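Local coordinates for protein GH26C (Muricauda sp. MAR_2010_75, PDB 6Q78) that probably hydrolyses internal beta-1,4-mannosidic linkages of mannans, as expected of a family 26 endo-beta-mannanase, at residues G98-K103 and S108-L113; Q247-T252 and D289-M294; T254-T259 and M265-S270. All blocks are in the same frame, centred on the assembly; numbering follows the deposited sequence.

Contact 1 of 3, residues G98-K103 and S108-L113; sequences GDSDIK and SDPGLL
The Asp109 carboxylate receives Ser100 OG nearly end-on and close to its plane: the hydroxyl donates to OD1 at 2.8 Å. The Lys103 chain passes over one face of this carboxylate, its CD methylene 3.8 Å from Asp109 OD1. The puckered Pro110 ring is met at two corners, its CD by Ser100 OG and its CB by Ile102 CD1, the latter pair 4.0 Å apart. Chi1 of 69° sets Ser100 OG between its own N and carbonyl carbon, where it can face Asp109 and also accept from Lys103 N at 3.1 Å (149° at the hydrogen). This is the N-cap of helix 101-106, the helix of a beta-alpha-beta unit in the TIM barrel that links strand 81-86 to the parallel strand 112-116; the turn into that second strand thus holds the residue capping the helix. Replacing Ser100 by alanine would probably leave Lys103 N without its cap and Asp109 OD1 without one of its two donors. The other donor is a water, 2.7 Å from Asp109 OD1, that also accepts from Ser100 N at 2.9 Å. Ile102 turns CG2 anti to its backbone N, which lays that methyl against Pro110 N at 3.8 Å, while CD1 runs on to the ring. Nearby, Lys103 CA makes a C-H...O contact of 3.1 Å with Ser108 O. The Lys103 amine bends away at its last torsion to a weak hydrogen bond with Gly107 O, and Ser108 OG bonds Asp109 O and Asp406 N.

Contact 2 of 3, residues Q247-T252 and D289-M294; sequences QLWQFT and DFVDIM
Gln250 lays its aliphatic chain over one face of the Phe290 ring. Its CG sits over the ring centre, 3.5 Å from the centroid, in a CH-pi contact almost on the ring normal. With chi1 at -63° the CG is set beside the backbone N, and from there the chain runs out straight, carrying the amide toward one rim, where NE2 is 3.4 Å from Phe290 CE2. The amide and ring planes stay within 23° of each other, so the amide runs roughly parallel to the ring, just beyond its rim at CE2 and CZ. Its NE2 is committed to Pro286 O, a bond that fixes which way the amide turns. Phe290 also carries its CG beside the backbone N, and this turns the ring toward the helix. In the TIM barrel, helix 242-259 belongs to the crossover that precedes strand 265-269, yet here it packs on the turn entering the next strand, 293-298. Trp249 reaches that turn from the preceding helix position. Its chi1 of -115° is well away from a staggered value, and the indole extends so that CZ3, at the ring edge, faces Phe290 O at 3.3 Å. This buried carbonyl has no hydrogen-bond partner in the model. The same CZ3 is 4.0 Å from Val291 CG2, the two side chains crossing at about a right angle, and the indole also meets the ring of Tyr245.

Contact 3 of 3, residues T254-T259 and M265-S270; sequences TYLKNT and MLFAFS
Helix 242-259 is the crossover helix of a TIM-barrel beta-alpha-beta unit, between the parallel strands 220-223 and 265-269, and this contact is where its last turns rest on the second of them. Leu256 carries it. With CG beside the backbone N (chi1 -74°), it brings CD1 up against two neighbouring strand side chains: Met265 SD lies 4.0 Å from Leu256 CD1, and Phe267 CE1 lies 4.3 Å from it. The methyl comes to the edge of the Phe267 ring, close to the ring plane. One face of that ring takes Met265 CG instead, 4.0 Å above the plane and shifted toward the rim, so the methionine chain and the ring pack on each other as well as on the leucine. All three residues are buried and the contact is wholly apolar. The helix widens into a pi-type turn at 255-259: Asn258 N bonds Thr254 O at 2.8 Å, and Thr259 N adds only a weak bond to the same oxygen. Around this core, Phe222 of strand 220-223 touches both Leu256 and Met265, while Ile203 and Thr207 of helix 193-208 pack on the methionine.

In the fold
From the N terminus, contact 1 spans only four residues, three of them the rest of helix 101-106, and ties the start of that helix to the approach to strand 112-116. The chain then passes several strands and helices before contact 2 opens on helix 242-259. Contact 3 opens on the end of the same helix and closes, after five intervening residues, on strand 265-269, all within the 36 residues that contact 2 spans before it shuts on the approach to strand 293-298. Contacts 2 and 3 join directly where Phe267 and Phe269 pair with Asp292 and Ile293. Contact 1 lies across the barrel, its centre about 30 Å from that of contact 2, linked through the shared sheet.

Contact 1 of 3, residues G98-K103 and S108-L113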
ATOM      1  N   GLY A  98      -5.992 -18.416  12.339  1.00 16.79           N
ATOM      2  CA  GLY A  98      -4.899 -19.370  12.321  1.00 18.53           C
ATOM      3  C   GLY A  98      -3.912 -18.901  11.270  1.00 14.85           C
ATOM      4  O   GLY A  98      -3.460 -17.761  11.323  1.00 15.81           O
ATOM      5  N   ASP A  99      -3.561 -19.762  10.327  1.00 12.97           N
ATOM      6  CA  ASP A  99      -2.697 -19.333   9.229  1.00 12.95           C
ATOM      7  C   ASP A  99      -3.400 -18.277   8.373  1.00 10.90           C
ATOM      8  O   ASP A  99      -4.631 -18.269   8.253  1.00 11.24           O
ATOM      9  CB  ASP A  99      -2.384 -20.538   8.341  1.00 10.84           C
ATOM     10  CG  ASP A  99      -1.450 -21.537   9.002  1.00 18.05           C
ATOM     11  OD1 ASP A  99      -0.752 -21.154   9.971  1.00 24.67           O
ATOM     12  OD2 ASP A  99      -1.418 -22.693   8.541  1.00 20.60           O
ATOM     13  N   SER A 100      -2.611 -17.392   7.742  1.00  8.61           N
ATOM     14  CA  SER A 100      -3.165 -16.477   6.750  1.00  8.35           C
ATOM     15  C   SER A 100      -3.946 -17.266   5.704  1.00  8.78           C
ATOM     16  O   SER A 100      -3.623 -18.427   5.397  1.00  9.17           O
ATOM     17  CB  SER A 100      -2.017 -15.714   6.057  1.00  9.16           C
ATOM     18  OG  SER A 100      -1.217 -16.554   5.215  1.00  8.35           O
ATOM     19  N   ASP A 101      -4.996 -16.645   5.143  1.00  9.62           N
ATOM     20  CA  ASP A 101      -5.742 -17.346   4.104  1.00  9.26           C
ATOM     21  C   ASP A 101      -4.843 -17.725   2.936  1.00 10.59           C
ATOM     22  O   ASP A 101      -5.008 -18.798   2.359  1.00  9.73           O
ATOM     23  CB  ASP A 101      -6.933 -16.520   3.611  1.00  9.31           C
ATOM     24  CG  ASP A 101      -8.069 -16.461   4.609  1.00 10.84           C
ATOM     25  OD1 ASP A 101      -8.063 -17.240   5.588  1.00 12.01           O
ATOM     26  OD2 ASP A 101      -9.013 -15.659   4.402  1.00  9.65           O
ATOM     27  N   ILE A 102      -3.882 -16.872   2.562  1.00  9.80           N
ATOM     28  CA  ILE A 102      -3.015 -17.242   1.449  1.00  8.82           C
ATOM     29  C   ILE A 102      -2.205 -18.487   1.782  1.00  9.11           C
ATOM     30  O   ILE A 102      -1.975 -19.323   0.905  1.00  9.48           O
ATOM     31  CB  ILE A 102      -2.171 -16.040   0.985  1.00  8.54           C
ATOM     32  CG1 ILE A 102      -3.062 -15.135   0.126  1.00  8.38           C
ATOM     33  CG2 ILE A 102      -0.946 -16.456   0.157  1.00  8.93           C
ATOM     34  CD1 ILE A 102      -2.400 -13.800  -0.243  1.00 11.21           C
ATOM     35  N   LYS A 103      -1.803 -18.658   3.047  1.00  9.03           N
ATOM     36  CA  LYS A 103      -1.107 -19.897   3.427  1.00  9.42           C
ATOM     37  C   LYS A 103      -2.060 -21.090   3.506  1.00 10.07           C
ATOM     38  O   LYS A 103      -1.689 -22.206   3.118  1.00 10.54           O
ATOM     39  CB  LYS A 103      -0.377 -19.707   4.758  1.00  9.22           C
ATOM     40  CG  LYS A 103       0.386 -20.957   5.220  1.00 11.71           C
ATOM     41  CD  LYS A 103       1.246 -20.611   6.422  1.00 11.63           C
ATOM     42  CE  LYS A 103       1.646 -21.854   7.162  1.00 20.27           C
ATOM     43  NZ  LYS A 103       2.582 -22.649   6.370  1.00 29.06           N
ATOM     44  N   SER A 108       2.091 -21.256   1.391  1.00  9.88           N
ATOM     45  CA  SER A 108       3.027 -20.184   1.707  1.00 10.07           C
ATOM     46  C   SER A 108       2.278 -18.975   2.235  1.00  8.90           C
ATOM     47  O   SER A 108       1.186 -18.676   1.772  1.00  8.87           O
ATOM     48  CB  SER A 108       3.790 -19.773   0.451  1.00 12.19           C
ATOM     49  OG  SER A 108       4.660 -18.681   0.746  1.00 11.08           O
ATOM     50  N   ASP A 109       2.879 -18.267   3.192  1.00  8.58           N
ATOM     51  CA  ASP A 109       2.387 -16.931   3.534  1.00  8.11           C
ATOM     52  C   ASP A 109       2.548 -15.989   2.335  1.00  7.90           C
ATOM     53  O   ASP A 109       3.295 -16.264   1.399  1.00  9.32           O
ATOM     54  CB  ASP A 109       3.186 -16.363   4.706  1.00  9.46           C
ATOM     55  CG  ASP A 109       2.645 -16.770   6.059  1.00 10.78           C
ATOM     56  OD1 ASP A 109       1.406 -16.866   6.207  1.00 10.86           O
ATOM     57  OD2 ASP A 109       3.451 -16.962   7.014  1.00 11.59           O
ATOM     58  N   PRO A 110       1.813 -14.881   2.319  1.00  7.59           N
ATOM     59  CA  PRO A 110       2.048 -13.845   1.308  1.00  7.44           C
ATOM     60  C   PRO A 110       3.470 -13.292   1.435  1.00  7.34           C
ATOM     61  O   PRO A 110       4.120 -13.444   2.480  1.00  8.39           O
ATOM     62  CB  PRO A 110       0.978 -12.782   1.632  1.00  8.67           C
ATOM     63  CG  PRO A 110       0.733 -12.982   3.124  1.00  9.91           C
ATOM     64  CD  PRO A 110       0.855 -14.461   3.364  1.00  8.70           C
ATOM     65  N   GLY A 111       3.940 -12.605   0.364  1.00  7.37           N
ATOM     66  CA  GLY A 111       5.249 -11.960   0.488  1.00  8.34           C
ATOM     67  C   GLY A 111       5.214 -10.562   1.050  1.00  7.38           C
ATOM     68  O   GLY A 111       6.257  -9.944   1.278  1.00  8.07           O
ATOM     69  N   LEU A 112       4.014 -10.040   1.281  1.00  6.84           N
ATOM     70  CA  LEU A 112       3.817  -8.664   1.720  1.00  6.61           C
ATOM     71  C   LEU A 112       2.573  -8.596   2.597  1.00  8.02           C
ATOM     72  O   LEU A 112       1.580  -9.287   2.341  1.00  6.99           O
ATOM     73  CB  LEU A 112       3.711  -7.727   0.502  1.00  7.25           C
ATOM     74  CG  LEU A 112       3.321  -6.268   0.689  1.00  8.91           C
ATOM     75  CD1 LEU A 112       3.941  -5.486  -0.465  1.00 10.58           C
ATOM     76  CD2 LEU A 112       1.859  -6.111   0.682  1.00  9.07           C
ATOM     77  N   LEU A 113       2.660  -7.786   3.642  1.00  6.23           N
ATOM     78  CA  LEU A 113       1.553  -7.546   4.559  1.00  6.09           C
ATOM     79  C   LEU A 113       1.139  -6.081   4.488  1.00  5.99           C
ATOM     80  O   LEU A 113       1.991  -5.197   4.611  1.00  7.33           O
ATOM     81  CB  LEU A 113       1.991  -7.851   5.985  1.00  6.98           C
ATOM     82  CG  LEU A 113       0.962  -7.508   7.083  1.00  6.71           C
ATOM     83  CD1 LEU A 113      -0.292  -8.376   6.869  1.00  8.31           C
ATOM     84  CD2 LEU A 113       1.539  -7.674   8.470  1.00  6.80           C
TER
HETATM   85  O   HOH W   1       0.188 -17.691   8.490  1.00 13.91           O

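Contact 2 of 3, residues Q247-T252 and D289-M294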
ATOM      1  N   GLN A 247       0.751  20.493  -1.430  1.00 11.94           N
ATOM      2  CA  GLN A 247       1.279  21.099  -0.207  1.00 11.90           C
ATOM      3  C   GLN A 247       1.147  20.146   0.970  1.00 10.49           C
ATOM      4  O   GLN A 247       2.050  20.043   1.805  1.00 11.72           O
ATOM      5  CB  GLN A 247       0.526  22.397   0.090  1.00 13.43           C
ATOM      6  CG  GLN A 247       1.047  23.130   1.310  1.00 20.71           C
ATOM      7  CD  GLN A 247       0.206  24.347   1.698  1.00 24.42           C
ATOM      8  OE1 GLN A 247      -0.774  24.688   1.032  1.00 24.64           O
ATOM      9  NE2 GLN A 247       0.615  25.022   2.766  1.00 28.31           N
ATOM     10  N   LEU A 248       0.006  19.464   1.078  1.00 10.09           N
ATOM     11  CA  LEU A 248      -0.174  18.491   2.150  1.00 11.78           C
ATOM     12  C   LEU A 248       0.861  17.372   2.055  1.00 12.06           C
ATOM     13  O   LEU A 248       1.512  17.024   3.056  1.00 11.01           O
ATOM     14  CB  LEU A 248      -1.583  17.901   2.069  1.00  9.27           C
ATOM     15  CG  LEU A 248      -1.832  16.707   2.994  1.00  8.70           C
ATOM     16  CD1 LEU A 248      -1.666  17.063   4.487  1.00 11.06           C
ATOM     17  CD2 LEU A 248      -3.220  16.110   2.732  1.00 10.28           C
ATOM     18  N   TRP A 249       1.075  16.847   0.846  1.00  9.42           N
ATOM     19  CA  TRP A 249       2.044  15.769   0.678  1.00  8.78           C
ATOM     20  C   TRP A 249       3.452  16.224   1.057  1.00 12.05           C
ATOM     21  O   TRP A 249       4.178  15.510   1.761  1.00 11.34           O
ATOM     22  CB  TRP A 249       2.025  15.270  -0.763  1.00 12.22           C
ATOM     23  CG  TRP A 249       1.557  13.840  -0.878  1.00 21.87           C
ATOM     24  CD1 TRP A 249       0.263  13.425  -0.963  1.00 22.53           C
ATOM     25  CD2 TRP A 249       2.360  12.638  -0.876  1.00 10.96           C
ATOM     26  NE1 TRP A 249       0.204  12.054  -1.044  1.00 22.40           N
ATOM     27  CE2 TRP A 249       1.474  11.549  -0.990  1.00 16.58           C
ATOM     28  CE3 TRP A 249       3.752  12.380  -0.845  1.00 13.05           C
ATOM     29  CZ2 TRP A 249       1.928  10.233  -1.045  1.00 12.08           C
ATOM     30  CZ3 TRP A 249       4.172  11.101  -0.874  1.00 26.34           C
ATOM     31  CH2 TRP A 249       3.277  10.047  -1.001  1.00 14.36           C
ATOM     32  N   GLN A 250       3.868  17.401   0.567  1.00 10.31           N
ATOM     33  CA  GLN A 250       5.234  17.848   0.826  1.00 11.65           C
ATOM     34  C   GLN A 250       5.431  18.162   2.302  1.00 13.51           C
ATOM     35  O   GLN A 250       6.477  17.830   2.880  1.00 11.46           O
ATOM     36  CB  GLN A 250       5.594  19.037  -0.060  1.00 12.43           C
ATOM     37  CG  GLN A 250       5.574  18.660  -1.543  1.00 10.87           C
ATOM     38  CD  GLN A 250       5.916  19.833  -2.427  1.00 15.44           C
ATOM     39  OE1 GLN A 250       5.897  20.984  -1.990  1.00 20.64           O
ATOM     40  NE2 GLN A 250       6.210  19.548  -3.698  1.00 15.30           N
ATOM     41  N   PHE A 251       4.446  18.813   2.928  1.00 11.29           N
ATOM     42  CA  PHE A 251       4.539  19.051   4.358  1.00 10.58           C
ATOM     43  C   PHE A 251       4.671  17.736   5.109  1.00 11.45           C
ATOM     44  O   PHE A 251       5.506  17.613   6.027  1.00 11.89           O
ATOM     45  CB  PHE A 251       3.317  19.799   4.890  1.00 11.42           C
ATOM     46  CG  PHE A 251       3.326  19.887   6.365  1.00 10.82           C
ATOM     47  CD1 PHE A 251       4.070  20.876   6.994  1.00 17.79           C
ATOM     48  CD2 PHE A 251       2.634  18.960   7.127  1.00 11.30           C
ATOM     49  CE1 PHE A 251       4.131  20.920   8.370  1.00 15.25           C
ATOM     50  CE2 PHE A 251       2.697  18.997   8.503  1.00 13.87           C
ATOM     51  CZ  PHE A 251       3.440  19.971   9.124  1.00 15.09           C
ATOM     52  N   THR A 252       3.885  16.732   4.716  1.00 11.35           N
ATOM     53  CA  THR A 252       3.858  15.473   5.456  1.00 10.67           C
ATOM     54  C   THR A 252       5.187  14.745   5.343  1.00 10.88           C
ATOM     55  O   THR A 252       5.728  14.250   6.346  1.00 10.52           O
ATOM     56  CB  THR A 252       2.719  14.606   4.921  1.00  8.67           C
ATOM     57  OG1 THR A 252       1.486  15.295   5.156  1.00 10.20           O
ATOM     58  CG2 THR A 252       2.651  13.282   5.634  1.00 10.22           C
ATOM     59  N   ASP A 289      11.238  14.380  -5.549  1.00 15.15           N
ATOM     60  CA  ASP A 289      11.868  14.454  -4.226  1.00 16.22           C
ATOM     61  C   ASP A 289      10.970  13.956  -3.094  1.00 12.00           C
ATOM     62  O   ASP A 289      11.422  13.899  -1.942  1.00 14.96           O
ATOM     63  CB  ASP A 289      12.280  15.902  -3.911  1.00 19.83           C
ATOM     64  CG  ASP A 289      13.375  16.400  -4.818  1.00 29.74           C
ATOM     65  OD1 ASP A 289      13.560  17.628  -4.899  1.00 33.80           O
ATOM     66  OD2 ASP A 289      14.041  15.559  -5.450  1.00 27.06           O
ATOM     67  N   PHE A 290       9.732  13.584  -3.385  1.00 11.41           N
ATOM     68  CA  PHE A 290       8.753  13.286  -2.351  1.00 12.08           C
ATOM     69  C   PHE A 290       8.129  11.905  -2.473  1.00 10.24           C
ATOM     70  O   PHE A 290       7.358  11.521  -1.592  1.00 11.52           O
ATOM     71  CB  PHE A 290       7.650  14.362  -2.386  1.00 11.03           C
ATOM     72  CG  PHE A 290       8.137  15.709  -1.988  1.00 11.78           C
ATOM     73  CD1 PHE A 290       8.308  16.027  -0.645  1.00 12.55           C
ATOM     74  CD2 PHE A 290       8.507  16.643  -2.949  1.00 14.15           C
ATOM     75  CE1 PHE A 290       8.809  17.270  -0.270  1.00 13.53           C
ATOM     76  CE2 PHE A 290       8.981  17.893  -2.567  1.00 13.18           C
ATOM     77  CZ  PHE A 290       9.143  18.197  -1.233  1.00 13.39           C
ATOM     78  N   VAL A 291       8.464  11.134  -3.506  1.00 10.05           N
ATOM     79  CA  VAL A 291       7.798   9.860  -3.770  1.00 10.22           C
ATOM     80  C   VAL A 291       8.868   8.823  -4.088  1.00  9.50           C
ATOM     81  O   VAL A 291       9.750   9.085  -4.916  1.00 10.08           O
ATOM     82  CB  VAL A 291       6.816   9.979  -4.948  1.00 11.37           C
ATOM     83  CG1 VAL A 291       6.303   8.598  -5.323  1.00 11.24           C
ATOM     84  CG2 VAL A 291       5.657  10.914  -4.597  1.00 11.31           C
ATOM     85  N   ASP A 292       8.761   7.643  -3.454  1.00  9.32           N
ATOM     86  CA  ASP A 292       9.626   6.493  -3.759  1.00 10.27           C
ATOM     87  C   ASP A 292       8.930   5.450  -4.627  1.00  8.77           C
ATOM     88  O   ASP A 292       9.562   4.823  -5.492  1.00  9.43           O
ATOM     89  CB  ASP A 292      10.020   5.786  -2.469  1.00  8.88           C
ATOM     90  CG  ASP A 292      10.971   6.610  -1.601  1.00 12.36           C
ATOM     91  OD1 ASP A 292      12.067   7.004  -2.120  1.00 12.99           O
ATOM     92  OD2 ASP A 292      10.632   6.843  -0.412  1.00 11.40           O
ATOM     93  N   ILE A 293       7.646   5.209  -4.347  1.00  9.13           N
ATOM     94  CA  ILE A 293       6.852   4.190  -5.028  1.00  8.07           C
ATOM     95  C   ILE A 293       5.712   4.886  -5.757  1.00  8.80           C
ATOM     96  O   ILE A 293       4.949   5.641  -5.142  1.00  9.58           O
ATOM     97  CB  ILE A 293       6.333   3.129  -4.048  1.00 10.08           C
ATOM     98  CG1 ILE A 293       7.534   2.302  -3.548  1.00 16.62           C
ATOM     99  CG2 ILE A 293       5.255   2.260  -4.757  1.00 10.89           C
ATOM    100  CD1 ILE A 293       7.453   1.806  -2.110  1.00 22.33           C
ATOM    101  N   MET A 294       5.621   4.653  -7.053  1.00  9.84           N
ATOM    102  CA  MET A 294       4.512   5.135  -7.873  1.00  8.47           C
ATOM    103  C   MET A 294       3.522   3.993  -7.971  1.00 11.95           C
ATOM    104  O   MET A 294       3.809   2.957  -8.589  1.00 10.65           O
ATOM    105  CB  MET A 294       5.001   5.528  -9.269  1.00  9.74           C
ATOM    106  CG  MET A 294       5.692   6.855  -9.274  1.00 12.93           C
ATOM    107  SD  MET A 294       6.425   7.189 -10.873  1.00 16.87           S
ATOM    108  CE  MET A 294       6.363   8.994 -10.795  1.00 18.05           C
TER

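Contact 3 of 3, residues T254-T259 and M265-S270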
ATOM      1  N   THR A 254       8.171  15.990   4.649  1.00 11.00           N
ATOM      2  CA  THR A 254       9.234  16.717   5.323  1.00 12.50           C
ATOM      3  C   THR A 254       9.089  16.645   6.833  1.00 11.32           C
ATOM      4  O   THR A 254      10.090  16.530   7.553  1.00 12.17           O
ATOM      5  CB  THR A 254       9.228  18.152   4.804  1.00 15.57           C
ATOM      6  OG1 THR A 254       9.534  18.133   3.395  1.00 19.57           O
ATOM      7  CG2 THR A 254      10.240  19.032   5.531  1.00 21.55           C
ATOM      8  N   TYR A 255       7.855  16.706   7.344  1.00  9.75           N
ATOM      9  CA  TYR A 255       7.688  16.658   8.790  1.00 10.16           C
ATOM     10  C   TYR A 255       8.107  15.300   9.342  1.00 11.29           C
ATOM     11  O   TYR A 255       8.788  15.227  10.378  1.00 11.66           O
ATOM     12  CB  TYR A 255       6.236  16.970   9.150  1.00 10.15           C
ATOM     13  CG  TYR A 255       6.034  17.352  10.610  1.00  9.93           C
ATOM     14  CD1 TYR A 255       6.435  18.587  11.077  1.00 11.60           C
ATOM     15  CD2 TYR A 255       5.419  16.491  11.506  1.00 11.81           C
ATOM     16  CE1 TYR A 255       6.251  18.947  12.398  1.00 15.47           C
ATOM     17  CE2 TYR A 255       5.211  16.856  12.838  1.00 12.04           C
ATOM     18  CZ  TYR A 255       5.647  18.075  13.273  1.00 12.63           C
ATOM     19  OH  TYR A 255       5.466  18.454  14.600  1.00 14.71           O
ATOM     20  N   LEU A 256       7.728  14.217   8.654  1.00 10.16           N
ATOM     21  CA  LEU A 256       8.125  12.883   9.107  1.00 11.00           C
ATOM     22  C   LEU A 256       9.627  12.648   8.963  1.00 12.44           C
ATOM     23  O   LEU A 256      10.289  12.205   9.913  1.00 10.83           O
ATOM     24  CB  LEU A 256       7.386  11.824   8.309  1.00  8.96           C
ATOM     25  CG  LEU A 256       5.909  11.704   8.727  1.00  7.65           C
ATOM     26  CD1 LEU A 256       5.156  10.907   7.692  1.00  8.79           C
ATOM     27  CD2 LEU A 256       5.834  10.999  10.069  1.00 10.45           C
ATOM     28  N   LYS A 257      10.184  12.971   7.793  1.00 11.06           N
ATOM     29  CA  LYS A 257      11.593  12.666   7.520  1.00 15.09           C
ATOM     30  C   LYS A 257      12.536  13.598   8.266  1.00 12.63           C
ATOM     31  O   LYS A 257      13.533  13.154   8.853  1.00 15.08           O
ATOM     32  CB  LYS A 257      11.827  12.739   6.013  1.00 13.15           C
ATOM     33  CG  LYS A 257      13.290  12.757   5.594  1.00 21.78           C
ATOM     34  CD  LYS A 257      13.387  12.629   4.064  1.00 20.38           C
ATOM     35  CE  LYS A 257      12.807  13.806   3.342  1.00 29.43           C
ATOM     36  NZ  LYS A 257      13.760  14.932   3.477  1.00 27.13           N
ATOM     37  N   ASN A 258      12.249  14.895   8.268  1.00 13.30           N
ATOM     38  CA  ASN A 258      13.172  15.878   8.807  1.00 13.58           C
ATOM     39  C   ASN A 258      12.845  16.242  10.254  1.00 15.59           C
ATOM     40  O   ASN A 258      13.661  16.006  11.145  1.00 22.48           O
ATOM     41  CB  ASN A 258      13.217  17.094   7.869  1.00 14.62           C
ATOM     42  CG  ASN A 258      13.715  16.715   6.482  1.00 20.96           C
ATOM     43  OD1 ASN A 258      13.072  16.989   5.473  1.00 44.18           O
ATOM     44  ND2 ASN A 258      14.858  16.060   6.432  1.00 33.73           N
ATOM     45  N   THR A 259      11.657  16.788  10.520  1.00 12.41           N
ATOM     46  CA  THR A 259      11.337  17.203  11.886  1.00 15.31           C
ATOM     47  C   THR A 259      11.342  16.029  12.858  1.00 14.73           C
ATOM     48  O   THR A 259      11.871  16.144  13.974  1.00 15.07           O
ATOM     49  CB  THR A 259       9.999  17.938  11.897  1.00 18.36           C
ATOM     50  OG1 THR A 259      10.101  19.054  11.014  1.00 18.79           O
ATOM     51  CG2 THR A 259       9.675  18.452  13.286  1.00 17.29           C
ATOM     52  N   MET A 265      11.208   4.651   6.522  1.00  9.62           N
ATOM     53  CA  MET A 265       9.996   4.839   5.723  1.00  8.98           C
ATOM     54  C   MET A 265      10.354   5.098   4.264  1.00 10.01           C
ATOM     55  O   MET A 265      11.219   5.931   3.958  1.00 12.35           O
ATOM     56  CB  MET A 265       9.218   6.052   6.257  1.00 12.21           C
ATOM     57  CG  MET A 265       7.764   6.113   5.900  1.00 20.66           C
ATOM     58  SD  MET A 265       6.990   7.401   6.938  1.00 12.88           S
ATOM     59  CE  MET A 265       6.106   6.459   8.168  1.00 13.24           C
ATOM     60  N   LEU A 266       9.670   4.397   3.368  1.00  8.72           N
ATOM     61  CA  LEU A 266       9.572   4.749   1.953  1.00  7.89           C
ATOM     62  C   LEU A 266       8.170   5.316   1.750  1.00  8.24           C
ATOM     63  O   LEU A 266       7.242   5.007   2.508  1.00 10.47           O
ATOM     64  CB  LEU A 266       9.711   3.493   1.092  1.00  8.86           C
ATOM     65  CG  LEU A 266      11.023   2.696   1.190  1.00 10.68           C
ATOM     66  CD1 LEU A 266      11.014   1.532   0.188  1.00 10.48           C
ATOM     67  CD2 LEU A 266      12.219   3.612   0.851  1.00 11.12           C
ATOM     68  N   PHE A 267       8.018   6.183   0.746  1.00  8.23           N
ATOM     69  CA  PHE A 267       6.765   6.903   0.517  1.00  8.50           C
ATOM     70  C   PHE A 267       6.131   6.499  -0.807  1.00 10.15           C
ATOM     71  O   PHE A 267       6.793   6.547  -1.856  1.00 10.88           O
ATOM     72  CB  PHE A 267       7.024   8.422   0.525  1.00  8.36           C
ATOM     73  CG  PHE A 267       7.537   8.915   1.838  1.00  8.86           C
ATOM     74  CD1 PHE A 267       6.654   9.274   2.853  1.00 10.80           C
ATOM     75  CD2 PHE A 267       8.895   8.969   2.087  1.00 11.02           C
ATOM     76  CE1 PHE A 267       7.123   9.694   4.112  1.00  9.88           C
ATOM     77  CE2 PHE A 267       9.373   9.395   3.322  1.00 11.14           C
ATOM     78  CZ  PHE A 267       8.472   9.760   4.321  1.00 10.56           C
ATOM     79  N   ALA A 268       4.847   6.130  -0.758  1.00  7.74           N
ATOM     80  CA  ALA A 268       4.113   5.622  -1.917  1.00  8.63           C
ATOM     81  C   ALA A 268       2.937   6.534  -2.250  1.00  8.62           C
ATOM     82  O   ALA A 268       2.116   6.835  -1.388  1.00  8.98           O
ATOM     83  CB  ALA A 268       3.586   4.204  -1.609  1.00  8.00           C
ATOM     84  N   PHE A 269       2.845   6.917  -3.522  1.00  7.78           N
ATOM     85  CA  PHE A 269       1.806   7.771  -4.083  1.00  7.63           C
ATOM     86  C   PHE A 269       0.873   6.880  -4.890  1.00  9.02           C
ATOM     87  O   PHE A 269       1.336   6.158  -5.782  1.00 11.53           O
ATOM     88  CB  PHE A 269       2.514   8.751  -5.044  1.00  8.15           C
ATOM     89  CG  PHE A 269       1.599   9.616  -5.893  1.00  8.58           C
ATOM     90  CD1 PHE A 269       1.019  10.772  -5.356  1.00 10.05           C
ATOM     91  CD2 PHE A 269       1.414   9.336  -7.246  1.00 11.71           C
ATOM     92  CE1 PHE A 269       0.218  11.611  -6.155  1.00  9.83           C
ATOM     93  CE2 PHE A 269       0.610  10.174  -8.044  1.00 12.37           C
ATOM     94  CZ  PHE A 269       0.007  11.299  -7.494  1.00 11.07           C
ATOM     95  N   SER A 270      -0.431   6.952  -4.647  1.00  7.64           N
ATOM     96  CA  SER A 270      -1.338   6.054  -5.376  1.00 10.16           C
ATOM     97  C   SER A 270      -2.728   6.624  -5.570  1.00  9.06           C
ATOM     98  O   SER A 270      -3.562   6.606  -4.650  1.00  9.06           O
ATOM     99  CB  SER A 270      -1.404   4.668  -4.744  1.00 12.31           C
ATOM    100  OG  SER A 270      -1.988   4.785  -3.468  1.00 11.20           O
TER